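Local coordinates for diadenosine tetraphosphatase, putative (Trypanosoma brucei, PDB 2QJC), which binds two manganese ions and probably hydrolyses phosphoester or phosphoanhydride bonds, as in calcineurin-like phosphoesterases, with diadenosine tetraphosphate as a putative substrate, at residues V17-I23 against I132-V137; D48-A52 against L70-Y76. All coordinates share one frame; numbering follows the deposited sequence.

Contact 1 (V17-I23 against I132-V137); sequences VTGRVII and IPAHNV
The imidazole of H135 overlaps the CG2 branch of V21 and ends on the backbone of G19, where NE2 of H135 donates a hydrogen bond of 2.7 Å to the carbonyl O of G19. An N-H...O angle of 161° makes the bond nearly straight, and the acceptor lies within 8° of the imidazole plane. The ring stands beside the backbone N of its own residue (chi1 -67°), which sends it across to the turn before strand 21-24. V21 splits its two methyls between partners: CG2 comes within 3.7 Å of CD2 of H135, an oblique approach, whereas CG1 meets CD1 of I132 tip to tip at 4.0 Å. Deeper in, CD1 of I23 reaches CG1 of V137 at 3.9 Å. These apolar tips belong to two different sheets of the calcineurin-like phosphoesterase fold, one containing strand 21-24 and the other the hairpin of strands 129-132 and 137-140; F236 and V201 pack against the same layer. At the hairpin end a G1 beta bulge sets both N136 and V137 against I132, and the carbonyl O of I132 accepts from both H135 N and V137 N. Nearer the surface, CB of A134 rests 3.2 Å from the carbonyl O of V17 and also touches the methyl CG2 of T18 at 4.0 Å.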
loop_
_atom_site.group_PDB
_atom_site.type_symbol
_atom_site.label_atom_id
_atom_site.label_comp_id
_atom_site.label_asym_id
_atom_site.label_seq_id
_atom_site.Cartn_x
_atom_site.Cartn_y
_atom_site.Cartn_z
ATOM N N VAL A 17 -4.184 -4.616 17.960
ATOM C CA VAL A 17 -2.919 -3.933 17.687
ATOM C C VAL A 17 -2.958 -2.519 18.261
ATOM O O VAL A 17 -3.442 -1.584 17.621
ATOM C CB VAL A 17 -2.629 -3.891 16.165
ATOM C CG1 VAL A 17 -1.357 -3.086 15.881
ATOM C CG2 VAL A 17 -2.472 -5.317 15.635
ATOM N N THR A 18 -2.444 -2.381 19.479
ATOM C CA THR A 18 -2.418 -1.103 20.186
ATOM C C THR A 18 -0.996 -0.573 20.356
ATOM O O THR A 18 -0.794 0.539 20.836
ATOM C CB THR A 18 -3.064 -1.229 21.592
ATOM O OG1 THR A 18 -2.275 -2.108 22.408
ATOM C CG2 THR A 18 -4.472 -1.799 21.477
ATOM N N GLY A 19 -0.012 -1.381 19.975
ATOM C CA GLY A 19 1.366 -0.948 20.078
ATOM C C GLY A 19 1.713 -0.043 18.909
ATOM O O GLY A 19 0.831 0.437 18.196
ATOM N N ARG A 20 3.004 0.189 18.714
ATOM C CA ARG A 20 3.502 1.035 17.641
ATOM C C ARG A 20 3.276 0.363 16.277
ATOM O O ARG A 20 3.546 -0.830 16.109
ATOM C CB ARG A 20 4.984 1.270 17.883
ATOM C CG ARG A 20 5.663 2.313 17.041
ATOM C CD ARG A 20 7.162 2.062 17.179
ATOM N NE ARG A 20 7.980 3.083 16.554
ATOM C CZ ARG A 20 9.230 2.886 16.153
ATOM N NH1 ARG A 20 9.804 1.696 16.308
ATOM N NH2 ARG A 20 9.905 3.886 15.608
ATOM N N VAL A 21 2.781 1.130 15.305
ATOM C CA VAL A 21 2.514 0.592 13.972
ATOM C C VAL A 21 3.260 1.351 12.873
ATOM O O VAL A 21 3.234 2.576 12.818
ATOM C CB VAL A 21 0.998 0.614 13.664
ATOM C CG1 VAL A 21 0.738 0.117 12.227
ATOM C CG2 VAL A 21 0.262 -0.264 14.663
ATOM N N ILE A 22 3.915 0.599 11.992
ATOM C CA ILE A 22 4.686 1.171 10.902
ATOM C C ILE A 22 4.074 0.768 9.557
ATOM O O ILE A 22 3.965 -0.410 9.235
ATOM C CB ILE A 22 6.155 0.702 11.004
ATOM C CG1 ILE A 22 6.758 1.227 12.314
ATOM C CG2 ILE A 22 6.964 1.212 9.825
ATOM C CD1 ILE A 22 8.110 0.670 12.628
ATOM N N ILE A 23 3.664 1.768 8.786
ATOM C CA ILE A 23 3.037 1.554 7.487
ATOM C C ILE A 23 3.967 2.083 6.397
ATOM O O ILE A 23 4.336 3.270 6.395
ATOM C CB ILE A 23 1.668 2.272 7.431
ATOM C CG1 ILE A 23 0.818 1.822 8.627
ATOM C CG2 ILE A 23 0.958 1.950 6.115
ATOM C CD1 ILE A 23 -0.480 2.575 8.793
ATOM N N ILE A 132 -7.058 -0.545 11.472
ATOM C CA ILE A 132 -6.255 -0.523 12.703
ATOM C C ILE A 132 -6.937 0.523 13.587
ATOM O O ILE A 132 -6.439 1.646 13.759
ATOM C CB ILE A 132 -4.794 -0.089 12.407
ATOM C CG1 ILE A 132 -4.189 -1.007 11.344
ATOM C CG2 ILE A 132 -3.949 -0.152 13.686
ATOM C CD1 ILE A 132 -2.929 -0.455 10.710
ATOM N N PRO A 133 -8.095 0.156 14.160
ATOM C CA PRO A 133 -8.914 1.015 15.023
ATOM C C PRO A 133 -8.265 1.689 16.228
ATOM O O PRO A 133 -8.633 2.809 16.577
ATOM C CB PRO A 133 -10.096 0.112 15.395
ATOM C CG PRO A 133 -9.506 -1.274 15.335
ATOM C CD PRO A 133 -8.639 -1.216 14.105
ATOM N N ALA A 134 -7.298 1.035 16.858
ATOM C CA ALA A 134 -6.640 1.625 18.020
ATOM C C ALA A 134 -5.987 2.971 17.684
ATOM O O ALA A 134 -5.900 3.869 18.532
ATOM C CB ALA A 134 -5.593 0.658 18.569
ATOM N N HIS A 135 -5.532 3.102 16.442
ATOM C CA HIS A 135 -4.875 4.319 15.980
ATOM C C HIS A 135 -5.755 5.108 15.016
ATOM O O HIS A 135 -5.304 6.088 14.414
ATOM C CB HIS A 135 -3.554 3.950 15.290
ATOM C CG HIS A 135 -2.525 3.375 16.219
ATOM N ND1 HIS A 135 -1.976 4.098 17.257
ATOM C CD2 HIS A 135 -1.964 2.144 16.278
ATOM C CE1 HIS A 135 -1.123 3.335 17.919
ATOM N NE2 HIS A 135 -1.097 2.144 17.346
ATOM N N ASN A 136 -7.012 4.677 14.889
ATOM C CA ASN A 136 -7.988 5.284 13.988
ATOM C C ASN A 136 -7.413 5.408 12.568
ATOM O O ASN A 136 -7.461 6.468 11.951
ATOM C CB ASN A 136 -8.433 6.659 14.506
ATOM C CG ASN A 136 -9.574 7.245 13.690
ATOM O OD1 ASN A 136 -10.499 6.533 13.288
ATOM N ND2 ASN A 136 -9.521 8.546 13.449
ATOM N N VAL A 137 -6.883 4.297 12.062
ATOM C CA VAL A 137 -6.284 4.242 10.729
ATOM C C VAL A 137 -6.889 3.145 9.846
ATOM O O VAL A 137 -7.408 2.147 10.346
ATOM C CB VAL A 137 -4.744 4.011 10.853
ATOM C CG1 VAL A 137 -4.174 3.421 9.568
ATOM C CG2 VAL A 137 -4.051 5.328 11.171
#

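Contact 2 (D48-A52 against L70-Y76); sequences DTLVA and LKRLGAY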
loop_
_atom_site.group_PDB
_atom_site.type_symbol
_atom_site.label_atom_id
_atom_site.label_comp_id
_atom_site.label_asym_id
_atom_site.label_seq_id
_atom_site.Cartn_x
_atom_site.Cartn_y
_atom_site.Cartn_z
ATOM N N ASP A 48 6.852 -3.941 17.485
ATOM C CA ASP A 48 6.161 -3.169 16.460
ATOM C C ASP A 48 5.435 -4.082 15.482
ATOM O O ASP A 48 5.723 -5.277 15.388
ATOM C CB ASP A 48 7.143 -2.298 15.669
ATOM C CG ASP A 48 7.985 -1.415 16.560
ATOM O OD1 ASP A 48 7.419 -0.821 17.497
ATOM O OD2 ASP A 48 9.207 -1.303 16.314
ATOM N N THR A 49 4.486 -3.499 14.758
ATOM C CA THR A 49 3.726 -4.222 13.753
ATOM C C THR A 49 4.015 -3.496 12.449
ATOM O O THR A 49 4.020 -2.263 12.403
ATOM C CB THR A 49 2.227 -4.167 14.042
ATOM O OG1 THR A 49 1.986 -4.651 15.366
ATOM C CG2 THR A 49 1.459 -5.035 13.054
ATOM N N LEU A 50 4.278 -4.256 11.397
ATOM C CA LEU A 50 4.582 -3.663 10.102
ATOM C C LEU A 50 3.432 -3.917 9.127
ATOM O O LEU A 50 2.890 -5.021 9.071
ATOM C CB LEU A 50 5.884 -4.263 9.559
ATOM C CG LEU A 50 6.408 -3.749 8.215
ATOM C CD1 LEU A 50 6.595 -2.226 8.256
ATOM C CD2 LEU A 50 7.732 -4.440 7.907
ATOM N N VAL A 51 3.048 -2.886 8.381
ATOM C CA VAL A 51 1.968 -3.015 7.398
ATOM C C VAL A 51 2.359 -2.333 6.083
ATOM O O VAL A 51 2.676 -1.147 6.071
ATOM C CB VAL A 51 0.650 -2.369 7.907
ATOM C CG1 VAL A 51 -0.471 -2.638 6.931
ATOM C CG2 VAL A 51 0.296 -2.899 9.286
ATOM N N ALA A 52 2.344 -3.084 4.984
ATOM C CA ALA A 52 2.673 -2.534 3.667
ATOM C C ALA A 52 1.408 -2.094 2.930
ATOM O O ALA A 52 0.324 -2.615 3.185
ATOM C CB ALA A 52 3.412 -3.575 2.837
ATOM N N LEU A 70 9.105 -9.899 4.528
ATOM C CA LEU A 70 7.853 -9.542 5.185
ATOM C C LEU A 70 7.222 -10.763 5.849
ATOM O O LEU A 70 6.643 -10.658 6.937
ATOM C CB LEU A 70 6.884 -8.918 4.174
ATOM C CG LEU A 70 7.387 -7.595 3.585
ATOM C CD1 LEU A 70 6.462 -7.124 2.475
ATOM C CD2 LEU A 70 7.486 -6.552 4.694
ATOM N N LYS A 71 7.343 -11.917 5.199
ATOM C CA LYS A 71 6.797 -13.163 5.735
ATOM C C LYS A 71 7.488 -13.572 7.041
ATOM O O LYS A 71 6.823 -13.845 8.040
ATOM C CB LYS A 71 6.939 -14.291 4.709
ATOM C CG LYS A 71 6.472 -15.655 5.204
ATOM C CD LYS A 71 6.620 -16.706 4.108
ATOM C CE LYS A 71 6.314 -18.112 4.616
ATOM N NZ LYS A 71 4.956 -18.229 5.223
ATOM N N ARG A 72 8.819 -13.613 7.033
ATOM C CA ARG A 72 9.565 -13.999 8.226
ATOM C C ARG A 72 9.328 -13.009 9.365
ATOM O O ARG A 72 9.438 -13.368 10.538
ATOM C CB ARG A 72 11.068 -14.096 7.918
ATOM C CG ARG A 72 11.783 -12.754 7.803
ATOM C CD ARG A 72 12.884 -12.785 6.740
ATOM N NE ARG A 72 14.145 -13.376 7.189
ATOM C CZ ARG A 72 14.957 -12.822 8.086
ATOM N NH1 ARG A 72 14.643 -11.659 8.646
ATOM N NH2 ARG A 72 16.101 -13.416 8.404
ATOM N N LEU A 73 9.000 -11.766 9.023
ATOM C CA LEU A 73 8.750 -10.740 10.036
ATOM C C LEU A 73 7.329 -10.755 10.581
ATOM O O LEU A 73 7.029 -10.069 11.555
ATOM C CB LEU A 73 9.049 -9.347 9.477
ATOM C CG LEU A 73 10.520 -9.002 9.257
ATOM C CD1 LEU A 73 10.630 -7.603 8.677
ATOM C CD2 LEU A 73 11.275 -9.099 10.579
ATOM N N GLY A 74 6.461 -11.540 9.957
ATOM C CA GLY A 74 5.077 -11.603 10.400
ATOM C C GLY A 74 4.327 -10.342 10.004
ATOM O O GLY A 74 3.249 -10.052 10.524
ATOM N N ALA A 75 4.902 -9.602 9.062
ATOM C CA ALA A 75 4.326 -8.351 8.576
ATOM C C ALA A 75 3.036 -8.505 7.774
ATOM O O ALA A 75 2.814 -9.521 7.106
ATOM C CB ALA A 75 5.358 -7.609 7.733
ATOM N N TYR A 76 2.192 -7.476 7.842
ATOM C CA TYR A 76 0.926 -7.439 7.110
ATOM C C TYR A 76 1.089 -6.617 5.833
ATOM O O TYR A 76 2.085 -5.918 5.649
ATOM C CB TYR A 76 -0.164 -6.781 7.962
ATOM C CG TYR A 76 -0.733 -7.660 9.046
ATOM C CD1 TYR A 76 -1.782 -8.538 8.776
ATOM C CD2 TYR A 76 -0.225 -7.613 10.344
ATOM C CE1 TYR A 76 -2.316 -9.348 9.778
ATOM C CE2 TYR A 76 -0.750 -8.423 11.356
ATOM C CZ TYR A 76 -1.794 -9.286 11.064
ATOM O OH TYR A 76 -2.309 -10.094 12.053
#
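With CG of L50 anti to the backbone N (chi1 -179°) and CG of L70 turned beside its own N (chi1 -64°), the two leucines cross at about a right angle and bring their CD2 methyls to 3.9 Å. The pair joins strand and helix within a beta-alpha-beta unit, in which strand 49-52 leads through helix 63-73 into the parallel strand 76-77. CD2 of L50 also reaches toward CD1 of L73, a looser approach at 4.4 Å, while its CB packs on CB of A75 at 3.8 Å. L34 and L38 of helix 31-41 add to this apolar layer. The helix ends in a Schellman motif: G74 takes a positive phi of 74°, and the backbone N atoms of G74 and A75 bond back to the carbonyls of K71 and L70. The chain then enters the sheet at Y76, whose backbone straddles V51 in parallel register. Y76 N donates to L50 O at 2.8 Å, and A52 N donates to Y76 O at 2.9 Å. The CA of V51 makes an additional CH...O contact with Y76 O. On the sheet face shared by V51 and Y76, CG2 of V51 lies 4.1 Å from CB of Y76. The tyrosine ring meets T49 at its edge, near the ring plane, with CD2 of Y76 at 4.1 Å from CG2 of T49.

Overall arrangement
Contact 2 is buried, whereas contact 1 runs from a buried apolar layer out to exposed residues at T18 and A134. They share one sheet, since strands 21-24 and 49-52 are neighbours in it; the backbone of I22 hydrogen-bonds to T49 and V51. Contact 2 extends that sheet by main-chain bonds and packs a helix against it. Contact 1 instead joins it to the other five-stranded sheet through side chains and one histidine-to-carbonyl bond. Along the sequence, contact 2 is nested within the loop that contact 1 closes. Neither contact includes a manganese ligand; the side chains of I23 and A52 lie about 14 and 11 Å from a bound manganese ion.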